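Local coordinates for quinone oxidoreductase (Coxiella burnetii, PDB 3TQH), which binds NADPH and probably uses it to reduce quinones, as expected of a quinone oxidoreductase of the medium-chain dehydrogenase/reductase family, at residues Thr52-Gly57 and Leu306-His311; Pro47-Thr52 and Cys106-Tyr111. All coordinates share one frame; numbering follows the deposited sequence.

Contact 1: residues Thr52-Gly57 and Leu306-His311. With NDP (NADPH dihydro-nicotinamide-adenine-dinucleotide phosphate), chain B.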
loop_
_atom_site.group_PDB
_atom_site.type_symbol
_atom_site.label_atom_id
_atom_site.label_comp_id
_atom_site.label_asym_id
_atom_site.label_seq_id
_atom_site.Cartn_x
_atom_site.Cartn_y
_atom_site.Cartn_z
ATOM N N THR A 52 2.396 6.438 -11.473
ATOM C CA THR A 52 3.633 7.164 -11.738
ATOM C C THR A 52 4.053 6.860 -13.169
ATOM O O THR A 52 4.297 7.768 -13.962
ATOM C CB THR A 52 4.745 6.764 -10.742
ATOM O OG1 THR A 52 4.296 6.996 -9.402
ATOM C CG2 THR A 52 6.030 7.558 -10.990
ATOM N N ARG A 53 4.081 5.570 -13.495
ATOM C CA ARG A 53 4.487 5.086 -14.814
ATOM C C ARG A 53 3.614 5.621 -15.950
ATOM O O ARG A 53 4.131 5.927 -17.017
ATOM C CB ARG A 53 4.502 3.550 -14.826
ATOM C CG ARG A 53 5.090 2.925 -16.087
ATOM C CD ARG A 53 4.005 2.519 -17.064
ATOM N NE ARG A 53 3.159 1.518 -16.446
ATOM C CZ ARG A 53 1.840 1.423 -16.571
ATOM N NH1 ARG A 53 1.144 2.261 -17.325
ATOM N NH2 ARG A 53 1.217 0.462 -15.912
ATOM N N ASN A 54 2.304 5.729 -15.743
ATOM C CA ASN A 54 1.438 6.288 -16.791
ATOM C C ASN A 54 1.399 7.821 -16.799
ATOM O O ASN A 54 0.846 8.425 -17.720
ATOM C CB ASN A 54 0.021 5.662 -16.803
ATOM C CG ASN A 54 -0.829 6.029 -15.585
ATOM O OD1 ASN A 54 -0.745 7.134 -15.040
ATOM N ND2 ASN A 54 -1.684 5.092 -15.177
ATOM N N GLY A 55 2.009 8.439 -15.785
ATOM C CA GLY A 55 2.210 9.884 -15.765
ATOM C C GLY A 55 1.090 10.679 -15.116
ATOM O O GLY A 55 1.125 11.908 -15.121
ATOM N N SER A 56 0.107 9.987 -14.545
ATOM C CA SER A 56 -1.063 10.648 -13.977
ATOM C C SER A 56 -0.808 11.176 -12.568
ATOM O O SER A 56 -1.408 12.173 -12.161
ATOM C CB SER A 56 -2.270 9.702 -13.963
ATOM O OG SER A 56 -2.039 8.571 -13.137
ATOM N N GLY A 57 0.081 10.516 -11.830
ATOM C CA GLY A 57 0.297 10.838 -10.419
ATOM C C GLY A 57 1.096 12.106 -10.183
ATOM O O GLY A 57 1.726 12.638 -11.099
ATOM N N LEU A 306 -1.810 -6.474 -14.848
ATOM C CA LEU A 306 -2.721 -7.093 -13.889
ATOM C C LEU A 306 -3.107 -6.096 -12.804
ATOM O O LEU A 306 -4.286 -5.925 -12.505
ATOM C CB LEU A 306 -2.089 -8.344 -13.265
ATOM C CG LEU A 306 -2.975 -9.184 -12.333
ATOM C CD1 LEU A 306 -4.253 -9.648 -13.045
ATOM C CD2 LEU A 306 -2.200 -10.386 -11.774
ATOM N N LEU A 307 -2.109 -5.427 -12.237
ATOM C CA LEU A 307 -2.330 -4.419 -11.199
ATOM C C LEU A 307 -3.271 -3.284 -11.650
ATOM O O LEU A 307 -4.134 -2.847 -10.881
ATOM C CB LEU A 307 -0.989 -3.833 -10.749
ATOM C CG LEU A 307 -0.981 -2.977 -9.477
ATOM C CD1 LEU A 307 -1.265 -3.834 -8.248
ATOM C CD2 LEU A 307 0.361 -2.236 -9.339
ATOM N N GLU A 308 -3.093 -2.814 -12.888
ATOM C CA GLU A 308 -3.904 -1.712 -13.439
ATOM C C GLU A 308 -5.365 -2.050 -13.705
ATOM O O GLU A 308 -6.167 -1.142 -13.915
ATOM C CB GLU A 308 -3.290 -1.150 -14.734
ATOM C CG GLU A 308 -2.515 0.118 -14.513
ATOM C CD GLU A 308 -2.063 0.771 -15.783
ATOM O OE1 GLU A 308 -1.289 0.132 -16.517
ATOM O OE2 GLU A 308 -2.468 1.927 -16.041
ATOM N N THR A 309 -5.715 -3.335 -13.717
ATOM C CA THR A 309 -7.120 -3.727 -13.849
ATOM C C THR A 309 -7.946 -3.188 -12.682
ATOM O O THR A 309 -9.153 -2.966 -12.825
ATOM C CB THR A 309 -7.313 -5.255 -13.901
ATOM O OG1 THR A 309 -6.873 -5.841 -12.668
ATOM C CG2 THR A 309 -6.554 -5.869 -15.075
ATOM N N GLY A 310 -7.293 -2.986 -11.538
ATOM C CA GLY A 310 -7.967 -2.577 -10.318
ATOM C C GLY A 310 -8.703 -3.714 -9.632
ATOM O O GLY A 310 -9.528 -3.473 -8.757
ATOM N N HIS A 311 -8.396 -4.956 -10.004
ATOM C CA HIS A 311 -9.082 -6.115 -9.433
ATOM C C HIS A 311 -8.138 -7.155 -8.801
ATOM O O HIS A 311 -8.488 -8.322 -8.646
ATOM C CB HIS A 311 -10.015 -6.719 -10.482
ATOM C CG HIS A 311 -11.179 -5.833 -10.797
ATOM N ND1 HIS A 311 -11.339 -5.209 -12.014
ATOM C CD2 HIS A 311 -12.204 -5.412 -10.022
ATOM C CE1 HIS A 311 -12.431 -4.465 -11.985
ATOM N NE2 HIS A 311 -12.975 -4.574 -10.787
HETATM P PA NDP B . -5.621 -2.328 -5.073
HETATM O O1A NDP B . -5.282 -2.293 -6.509
HETATM O O2A NDP B . -4.886 -3.396 -4.369
HETATM O O5B NDP B . -7.198 -2.570 -4.882
HETATM C C5B NDP B . -7.859 -3.489 -5.729
HETATM C C4B NDP B . -9.251 -3.781 -5.189
HETATM O O4B NDP B . -10.110 -2.706 -5.507
HETATM C C3B NDP B . -9.900 -5.029 -5.775
HETATM O O3B NDP B . -9.930 -6.049 -4.800
HETATM C C2B NDP B . -11.301 -4.595 -6.192
HETATM O O2B NDP B . -12.312 -5.438 -5.685
HETATM C C1B NDP B . -11.424 -3.204 -5.593
HETATM N N9A NDP B . -12.240 -2.266 -6.379
HETATM C C8A NDP B . -11.979 -1.800 -7.644
HETATM N N7A NDP B . -12.954 -0.937 -7.994
HETATM C C5A NDP B . -13.832 -0.845 -6.974
HETATM C C6A NDP B . -15.001 -0.111 -6.824
HETATM N N6A NDP B . -15.414 0.672 -7.807
HETATM N N1A NDP B . -15.722 -0.211 -5.655
HETATM C C2A NDP B . -15.269 -1.039 -4.638
HETATM N N3A NDP B . -14.100 -1.765 -4.784
HETATM C C4A NDP B . -13.395 -1.670 -5.945
HETATM O O3 NDP B . -5.361 -0.890 -4.395
HETATM P PN NDP B . -4.751 -0.605 -2.927
HETATM O O1N NDP B . -3.301 -0.893 -2.945
HETATM O O2N NDP B . -5.578 -1.192 -1.863
HETATM O O5D NDP B . -4.930 0.991 -2.879
HETATM C C5D NDP B . -6.187 1.607 -3.085
HETATM C C4D NDP B . -5.990 3.088 -3.393
HETATM O O4D NDP B . -5.361 3.735 -2.304
HETATM C C3D NDP B . -5.107 3.291 -4.616
HETATM O O3D NDP B . -5.678 4.273 -5.449
HETATM C C2D NDP B . -3.777 3.735 -4.045
HETATM O O2D NDP B . -3.053 4.567 -4.933
HETATM C C1D NDP B . -4.210 4.434 -2.752
HETATM N N1N NDP B . -3.187 4.470 -1.681
HETATM C C2N NDP B . -2.924 5.683 -1.093
HETATM C C3N NDP B . -1.941 5.836 -0.117
HETATM C C7N NDP B . -1.667 7.168 0.517
HETATM O O7N NDP B . -0.647 7.256 1.489
HETATM N N7N NDP B . -2.375 8.234 0.149
HETATM C C4N NDP B . -1.151 4.624 0.288
HETATM C C5N NDP B . -1.493 3.332 -0.382
HETATM C C6N NDP B . -2.505 3.324 -1.337
HETATM P P2B NDP B . -13.143 -6.422 -6.652
HETATM O O1X NDP B . -13.921 -7.384 -5.790
HETATM O O2X NDP B . -12.198 -7.205 -7.531
HETATM O O3X NDP B . -14.108 -5.660 -7.521
#
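Just behind the turn that lines the NADPH pocket, a salt bridge between R53 and E308 joins helix 47-53 to helix 300-308 near their C-terminal ends. R53 and E308 reach for each other from opposite directions. R53 NH2 donates to E308 OE1 at 2.6 Å along a nearly straight N-H path (165°), and the oxygen lies in the guanidinium plane, at its edge. The carboxylate does not lie flat against it: the two planes are 58° apart, and NH2 comes down on OE1 from above the carboxylate plane. R53 NH1 adds only a weak bond to the same oxygen. The arginine chain bends at chi2 and chi3 to bring its end round to the glutamate, and its guanidinium is also held by G16 O and H304 ND1, which should fix its rotation.

The other oxygen, E308 OE2, takes a weak bond from N54 ND2 at 3.4 Å. N54 is itself pinned: its OD1 accepts from S56 N at 3.0 Å, an Asx turn, and from S56 OG at 2.7 Å. Beyond E308, T309 OG1 accepts from H311 N in an ST turn. G55 and G310, both with positive phi, are where the chain leaves helical geometry. The salt bridge thus ties helix 47-53 to helix 300-308, whose following turn lines the dinucleotide site: G310 O comes within 3.2 Å of cofactor C8A, and the H311 ring turns its edge to the 2'-phosphate, CD2 lying 3.1 Å from O2X.

Contact 2: residues Pro47-Thr52 and Cys106-Tyr111. With NDP (NADPH dihydro-nicotinamide-adenine-dinucleotide phosphate), chain B; SO4 (sulfate ion), chain C.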
loop_
_atom_site.group_PDB
_atom_site.type_symbol
_atom_site.label_atom_id
_atom_site.label_comp_id
_atom_site.label_asym_id
_atom_site.label_seq_id
_atom_site.Cartn_x
_atom_site.Cartn_y
_atom_site.Cartn_z
ATOM N N PRO A 47 -0.443 0.409 -6.456
ATOM C CA PRO A 47 -1.018 1.227 -7.526
ATOM C C PRO A 47 -0.260 2.527 -7.853
ATOM O O PRO A 47 -0.189 2.930 -9.027
ATOM C CB PRO A 47 -2.420 1.542 -6.994
ATOM C CG PRO A 47 -2.763 0.347 -6.158
ATOM C CD PRO A 47 -1.477 -0.055 -5.505
ATOM N N ILE A 48 0.295 3.174 -6.829
ATOM C CA ILE A 48 1.145 4.350 -7.023
ATOM C C ILE A 48 2.221 4.083 -8.089
ATOM O O ILE A 48 2.588 4.993 -8.834
ATOM C CB ILE A 48 1.803 4.817 -5.692
ATOM C CG1 ILE A 48 2.462 6.192 -5.849
ATOM C CG2 ILE A 48 2.826 3.817 -5.208
ATOM C CD1 ILE A 48 1.531 7.343 -5.622
ATOM N N ASP A 49 2.698 2.842 -8.170
ATOM C CA ASP A 49 3.665 2.441 -9.198
ATOM C C ASP A 49 3.144 2.673 -10.630
ATOM O O ASP A 49 3.857 3.251 -11.450
ATOM C CB ASP A 49 4.073 0.968 -9.041
ATOM C CG ASP A 49 4.641 0.643 -7.664
ATOM O OD1 ASP A 49 4.977 1.579 -6.905
ATOM O OD2 ASP A 49 4.751 -0.562 -7.340
ATOM N N TYR A 50 1.916 2.241 -10.929
ATOM C CA TYR A 50 1.379 2.392 -12.296
ATOM C C TYR A 50 0.893 3.810 -12.612
ATOM O O TYR A 50 0.949 4.241 -13.761
ATOM C CB TYR A 50 0.300 1.332 -12.637
ATOM C CG TYR A 50 -1.055 1.460 -11.962
ATOM C CD1 TYR A 50 -1.932 2.501 -12.269
ATOM C CD2 TYR A 50 -1.490 0.492 -11.067
ATOM C CE1 TYR A 50 -3.189 2.595 -11.653
ATOM C CE2 TYR A 50 -2.734 0.577 -10.451
ATOM C CZ TYR A 50 -3.578 1.624 -10.744
ATOM O OH TYR A 50 -4.813 1.681 -10.123
ATOM N N LYS A 51 0.432 4.528 -11.589
ATOM C CA LYS A 51 0.030 5.930 -11.726
ATOM C C LYS A 51 1.237 6.826 -12.000
ATOM O O LYS A 51 1.118 7.862 -12.661
ATOM C CB LYS A 51 -0.679 6.413 -10.458
ATOM C CG LYS A 51 -1.977 5.678 -10.132
ATOM C CD LYS A 51 -2.432 5.988 -8.717
ATOM C CE LYS A 51 -3.792 5.372 -8.410
ATOM N NZ LYS A 51 -4.362 5.896 -7.133
ATOM N N THR A 52 2.396 6.438 -11.473
ATOM C CA THR A 52 3.633 7.164 -11.738
ATOM C C THR A 52 4.053 6.860 -13.169
ATOM O O THR A 52 4.297 7.768 -13.962
ATOM C CB THR A 52 4.745 6.764 -10.742
ATOM O OG1 THR A 52 4.296 6.996 -9.402
ATOM C CG2 THR A 52 6.030 7.558 -10.990
ATOM N N CYS A 106 12.438 3.042 -6.662
ATOM C CA CYS A 106 13.671 2.311 -6.968
ATOM C C CYS A 106 13.716 0.825 -6.594
ATOM O O CYS A 106 14.761 0.201 -6.746
ATOM C CB CYS A 106 14.815 3.003 -6.227
ATOM S SG CYS A 106 14.616 2.914 -4.414
ATOM N N CYS A 107 12.615 0.250 -6.121
ATOM C CA CYS A 107 12.662 -1.070 -5.498
ATOM C C CYS A 107 12.506 -2.264 -6.455
ATOM O O CYS A 107 12.860 -3.385 -6.083
ATOM C CB CYS A 107 11.633 -1.159 -4.375
ATOM S SG CYS A 107 12.014 -0.158 -2.928
ATOM N N TYR A 108 11.976 -2.047 -7.664
ATOM C CA TYR A 108 11.988 -3.095 -8.696
ATOM C C TYR A 108 13.439 -3.248 -9.160
ATOM O O TYR A 108 13.793 -2.820 -10.264
ATOM C CB TYR A 108 11.134 -2.730 -9.917
ATOM C CG TYR A 108 9.642 -2.519 -9.731
ATOM C CD1 TYR A 108 9.048 -2.422 -8.471
ATOM C CD2 TYR A 108 8.826 -2.360 -10.849
ATOM C CE1 TYR A 108 7.675 -2.202 -8.344
ATOM C CE2 TYR A 108 7.466 -2.140 -10.730
ATOM C CZ TYR A 108 6.895 -2.058 -9.482
ATOM O OH TYR A 108 5.541 -1.828 -9.392
ATOM N N ALA A 109 14.276 -3.847 -8.314
ATOM C CA ALA A 109 15.725 -3.865 -8.545
ATOM C C ALA A 109 16.444 -4.776 -7.554
ATOM O O ALA A 109 15.902 -5.138 -6.519
ATOM C CB ALA A 109 16.283 -2.460 -8.460
ATOM N N GLU A 110 17.672 -5.142 -7.883
ATOM C CA GLU A 110 18.454 -6.067 -7.071
ATOM C C GLU A 110 19.087 -5.401 -5.843
ATOM O O GLU A 110 19.408 -6.078 -4.868
ATOM C CB GLU A 110 19.542 -6.708 -7.935
ATOM C CG GLU A 110 19.001 -7.623 -9.030
ATOM C CD GLU A 110 20.101 -8.269 -9.860
ATOM O OE1 GLU A 110 21.127 -7.609 -10.138
ATOM O OE2 GLU A 110 19.930 -9.443 -10.248
ATOM N N TYR A 111 19.285 -4.085 -5.904
ATOM C CA TYR A 111 19.847 -3.320 -4.787
ATOM C C TYR A 111 19.100 -2.006 -4.607
ATOM O O TYR A 111 18.721 -1.357 -5.588
ATOM C CB TYR A 111 21.335 -3.024 -5.009
ATOM C CG TYR A 111 22.193 -4.261 -5.085
ATOM C CD1 TYR A 111 22.804 -4.780 -3.945
ATOM C CD2 TYR A 111 22.386 -4.924 -6.293
ATOM C CE1 TYR A 111 23.589 -5.929 -4.010
ATOM C CE2 TYR A 111 23.161 -6.068 -6.370
ATOM C CZ TYR A 111 23.763 -6.567 -5.228
ATOM O OH TYR A 111 24.538 -7.703 -5.304
HETATM P PA NDP B . -5.621 -2.328 -5.073
HETATM O O1A NDP B . -5.282 -2.293 -6.509
HETATM O O2A NDP B . -4.886 -3.396 -4.369
HETATM O O5B NDP B . -7.198 -2.570 -4.882
HETATM C C5B NDP B . -7.859 -3.489 -5.729
HETATM C C4B NDP B . -9.251 -3.781 -5.189
HETATM O O4B NDP B . -10.110 -2.706 -5.507
HETATM C C3B NDP B . -9.900 -5.029 -5.775
HETATM O O3B NDP B . -9.930 -6.049 -4.800
HETATM C C2B NDP B . -11.301 -4.595 -6.192
HETATM O O2B NDP B . -12.312 -5.438 -5.685
HETATM C C1B NDP B . -11.424 -3.204 -5.593
HETATM N N9A NDP B . -12.240 -2.266 -6.379
HETATM C C8A NDP B . -11.979 -1.800 -7.644
HETATM N N7A NDP B . -12.954 -0.937 -7.994
HETATM C C5A NDP B . -13.832 -0.845 -6.974
HETATM C C6A NDP B . -15.001 -0.111 -6.824
HETATM N N6A NDP B . -15.414 0.672 -7.807
HETATM N N1A NDP B . -15.722 -0.211 -5.655
HETATM C C2A NDP B . -15.269 -1.039 -4.638
HETATM N N3A NDP B . -14.100 -1.765 -4.784
HETATM C C4A NDP B . -13.395 -1.670 -5.945
HETATM O O3 NDP B . -5.361 -0.890 -4.395
HETATM P PN NDP B . -4.751 -0.605 -2.927
HETATM O O1N NDP B . -3.301 -0.893 -2.945
HETATM O O2N NDP B . -5.578 -1.192 -1.863
HETATM O O5D NDP B . -4.930 0.991 -2.879
HETATM C C5D NDP B . -6.187 1.607 -3.085
HETATM C C4D NDP B . -5.990 3.088 -3.393
HETATM O O4D NDP B . -5.361 3.735 -2.304
HETATM C C3D NDP B . -5.107 3.291 -4.616
HETATM O O3D NDP B . -5.678 4.273 -5.449
HETATM C C2D NDP B . -3.777 3.735 -4.045
HETATM O O2D NDP B . -3.053 4.567 -4.933
HETATM C C1D NDP B . -4.210 4.434 -2.752
HETATM N N1N NDP B . -3.187 4.470 -1.681
HETATM C C2N NDP B . -2.924 5.683 -1.093
HETATM C C3N NDP B . -1.941 5.836 -0.117
HETATM C C7N NDP B . -1.667 7.168 0.517
HETATM O O7N NDP B . -0.647 7.256 1.489
HETATM N N7N NDP B . -2.375 8.234 0.149
HETATM C C4N NDP B . -1.151 4.624 0.288
HETATM C C5N NDP B . -1.493 3.332 -0.382
HETATM C C6N NDP B . -2.505 3.324 -1.337
HETATM P P2B NDP B . -13.143 -6.422 -6.652
HETATM O O1X NDP B . -13.921 -7.384 -5.790
HETATM O O2X NDP B . -12.198 -7.205 -7.531
HETATM O O3X NDP B . -14.108 -5.660 -7.521
HETATM S S SO4 C . -1.779 7.760 -4.321
HETATM O O1 SO4 C . -1.092 6.674 -3.620
HETATM O O2 SO4 C . -3.078 8.028 -3.710
HETATM O O3 SO4 C . -0.958 8.964 -4.278
HETATM O O4 SO4 C . -1.973 7.392 -5.716
#
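Y108 OH donates a short hydrogen bond, 2.5 Å, to D49 OD2, and this one buried bond carries the contact. OD2 lies off the CE1 side of the hydroxyl, at the edge of the tyrosine ring and near its plane, while the carboxylate is turned almost perpendicular to the ring (83°). Seen from the aspartate, the hydroxyl stands 37° out of the carboxylate plane. D49 CG lies anti to its carbonyl carbon (chi1 -56°), which swings OD2 out to the tyrosine. D49 CB also lies 3.2 Å from Y108 OH, so the tyrosine's end rests on the aspartate's methylene as well as on its oxygen.

In the next shell, OD2 accepts from the backbone N of N46, next before P47, and Y108 OH is bonded to H304 NE2 of helix 300-308. The buried oxygen and hydroxyl therefore each have a second partner. The Y108 ring meets F318 edge-to-face and touches L45, L71 and L297; its backbone is the centre of an inverse gamma turn.

On the cofactor side of helix 47-53, K51 runs out fully extended beyond CG. Its NZ bonds O3D of the nicotinamide ribose at 2.7 Å and O2D at 2.9 Å, gripping the diol with one ammonium, and a third bond goes to a sulfate probably taken from the crystallisation liquor. P47 CD packs 3.3 Å from O1N of the cofactor's diphosphate. Within the helix, I48 O accepts from both T52 N and T52 OG1.

Helix 47-53 thus lies between the NADPH on K51's side and the loop 106-111, which leads into strand 111-114, with helix 300-308 meeting both D49 and Y108 through H304 and strand 6-12 touching Y108 through I10.

How the contacts relate
Both contacts use helix 47-53 and share T52, but contact 1 takes its C-terminal end and contact 2 its body. Contact 1 is partly buried and ionic, with one strong bond and weaker ones spread over a carboxylate; contact 2 is wholly buried and rests on a single short hydroxyl-to-carboxylate bond. H304 serves the two at once, with ND1 on the arginine of contact 1 and NE2 on the tyrosine of contact 2. They also meet directly: Y50 packs against L307 and E308, and K51 O probably accepts from G57 N. The cofactor is reached at both, near its adenine end in contact 1 and at its nicotinamide ribose and diphosphate in contact 2.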